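Local coordinates for iron superoxide dismutase (Trypanosoma cruzi, PDB 2GPC) that catalyses the dismutation of superoxide to oxygen and hydrogen peroxide at a mononuclear iron centre, at the interface of chains A and B. Residues are numbered along the deposited sequence; one frame, centred on the assembly and turned at random. Chains: chain A/B, iron superoxide dismutase.

The interface of chains A and B. Residues chain A 26, 31, 164, 168; chain B 163, 167, 172.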
loop_
_atom_site.group_PDB
_atom_site.type_symbol
_atom_site.label_atom_id
_atom_site.label_comp_id
_atom_site.label_asym_id
_atom_site.label_seq_id
_atom_site.Cartn_x
_atom_site.Cartn_y
_atom_site.Cartn_z
ATOM N N LEU A 26 11.923 -7.974 -9.366
ATOM C CA LEU A 26 10.572 -7.449 -9.530
ATOM C C LEU A 26 10.517 -6.000 -9.073
ATOM O O LEU A 26 9.982 -5.140 -9.768
ATOM C CB LEU A 26 9.554 -8.286 -8.747
ATOM C CG LEU A 26 9.241 -9.669 -9.317
ATOM C CD1 LEU A 26 8.555 -10.480 -8.248
ATOM C CD2 LEU A 26 8.387 -9.604 -10.580
ATOM N N HIS A 31 8.598 -2.283 -10.720
ATOM C CA HIS A 31 8.146 -1.086 -10.018
ATOM C C HIS A 31 9.008 0.127 -10.345
ATOM O O HIS A 31 8.495 1.111 -10.848
ATOM C CB HIS A 31 8.034 -1.325 -8.495
ATOM C CG HIS A 31 6.997 -2.337 -8.135
ATOM N ND1 HIS A 31 5.655 -2.029 -8.070
ATOM C CD2 HIS A 31 7.090 -3.663 -7.877
ATOM C CE1 HIS A 31 4.969 -3.120 -7.784
ATOM N NE2 HIS A 31 5.813 -4.127 -7.663
ATOM N N HIS A 164 4.991 -4.350 -1.815
ATOM C CA HIS A 164 5.770 -4.898 -2.927
ATOM C C HIS A 164 7.276 -4.980 -2.635
ATOM O O HIS A 164 7.989 -5.740 -3.267
ATOM C CB HIS A 164 5.517 -4.128 -4.237
ATOM C CG HIS A 164 6.079 -2.734 -4.267
ATOM N ND1 HIS A 164 5.307 -1.634 -4.577
ATOM C CD2 HIS A 164 7.337 -2.264 -4.076
ATOM C CE1 HIS A 164 6.063 -0.547 -4.564
ATOM N NE2 HIS A 164 7.299 -0.905 -4.267
ATOM N N VAL A 168 7.325 -10.695 -1.648
ATOM C CA VAL A 168 7.881 -11.858 -2.324
ATOM C C VAL A 168 8.651 -12.742 -1.346
ATOM O O VAL A 168 8.467 -13.966 -1.326
ATOM C CB VAL A 168 8.775 -11.425 -3.514
ATOM C CG1 VAL A 168 9.393 -12.626 -4.208
ATOM C CG2 VAL A 168 7.974 -10.560 -4.478
ATOM N N GLU B 163 -1.645 -4.110 -2.197
ATOM C CA GLU B 163 -0.766 -5.027 -2.908
ATOM C C GLU B 163 -0.801 -6.465 -2.371
ATOM O O GLU B 163 -0.656 -7.410 -3.139
ATOM C CB GLU B 163 0.663 -4.470 -2.962
ATOM C CG GLU B 163 0.771 -3.220 -3.822
ATOM C CD GLU B 163 2.167 -2.627 -3.863
ATOM O OE1 GLU B 163 2.821 -2.587 -2.809
ATOM O OE2 GLU B 163 2.597 -2.205 -4.957
ATOM N N TYR B 167 -0.451 -9.807 -4.800
ATOM C CA TYR B 167 0.983 -9.929 -5.088
ATOM C C TYR B 167 1.463 -11.377 -5.180
ATOM O O TYR B 167 2.379 -11.660 -5.938
ATOM C CB TYR B 167 1.870 -9.114 -4.126
ATOM C CG TYR B 167 3.026 -8.471 -4.874
ATOM C CD1 TYR B 167 2.853 -7.266 -5.541
ATOM C CD2 TYR B 167 4.264 -9.095 -4.964
ATOM C CE1 TYR B 167 3.877 -6.686 -6.263
ATOM C CE2 TYR B 167 5.307 -8.517 -5.693
ATOM C CZ TYR B 167 5.101 -7.302 -6.337
ATOM O OH TYR B 167 6.105 -6.695 -7.054
ATOM N N ASN B 172 3.291 -7.562 -9.671
ATOM C CA ASN B 172 3.027 -6.162 -10.032
ATOM C C ASN B 172 1.831 -5.943 -10.961
ATOM O O ASN B 172 1.430 -4.804 -11.206
ATOM C CB ASN B 172 4.267 -5.571 -10.716
ATOM C CG ASN B 172 4.566 -6.234 -12.055
ATOM O OD1 ASN B 172 4.362 -5.637 -13.119
ATOM N ND2 ASN B 172 5.036 -7.473 -12.008
HETATM O O HOH W 1 8.686 -6.203 -5.915
#
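The phenol OH of B:Tyr167 is gripped from two sides: it meets A:His31 NE2 at 2.7 Å, the two side chains arriving from opposite directions and touching edge to edge; which of them donates is not settled. The same hydroxyl holds a water at 2.9 Å, which also bonds to the carbonyl O of A:His164. Within chain A, the imidazole of A:His31 lies over a face of the A:His164 ring. Around the tyrosine, A:Val168 CG2 packs on CE2 at 3.6 Å and A:His164 CB lies against CE1, while B:Asn172 CB sits off the other face of A:His31, beyond the rim near NE2 and CE1.

Beside this pair, the carboxylate of B:Glu163 is held twice by A:His164, an iron ligand. Its OE2 takes the ring N-H at A:His164 ND1 at 2.8 Å, nearly straight (163° at the hydrogen), through the syn lone pair and within the plane of the imidazole. The other oxygen, OE1, receives the backbone N of A:His164 at 3.0 Å, but this donor comes from above the carboxylate plane. Ring and carboxylate are turned 67° against each other; the two bonds restrain the carboxylate, and the ND1 bond helps to orient the ring. A chi1 of 70° sets the A:His164 ring between its own backbone N and carbonyl carbon, which brings ND1 round to the same carboxylate as the amide. The acceptor would probably polarise the imidazole towards a more electron-rich iron ligand, and the bond ties each metal site to the other subunit.

A:His31 is the family's gateway histidine, held by B:Tyr167 near the funnel at the subunit boundary through which superoxide is thought to approach the iron. A:Leu26 and A:His31 come from the long helix 21-44 of the alpha-hairpin domain; the remaining residues belong to the C-terminal domain, in the 3-10 helix 163-165, helix 167-170 and the following loop. The dimer's two-fold axis repeats the arrangement with the chains exchanged.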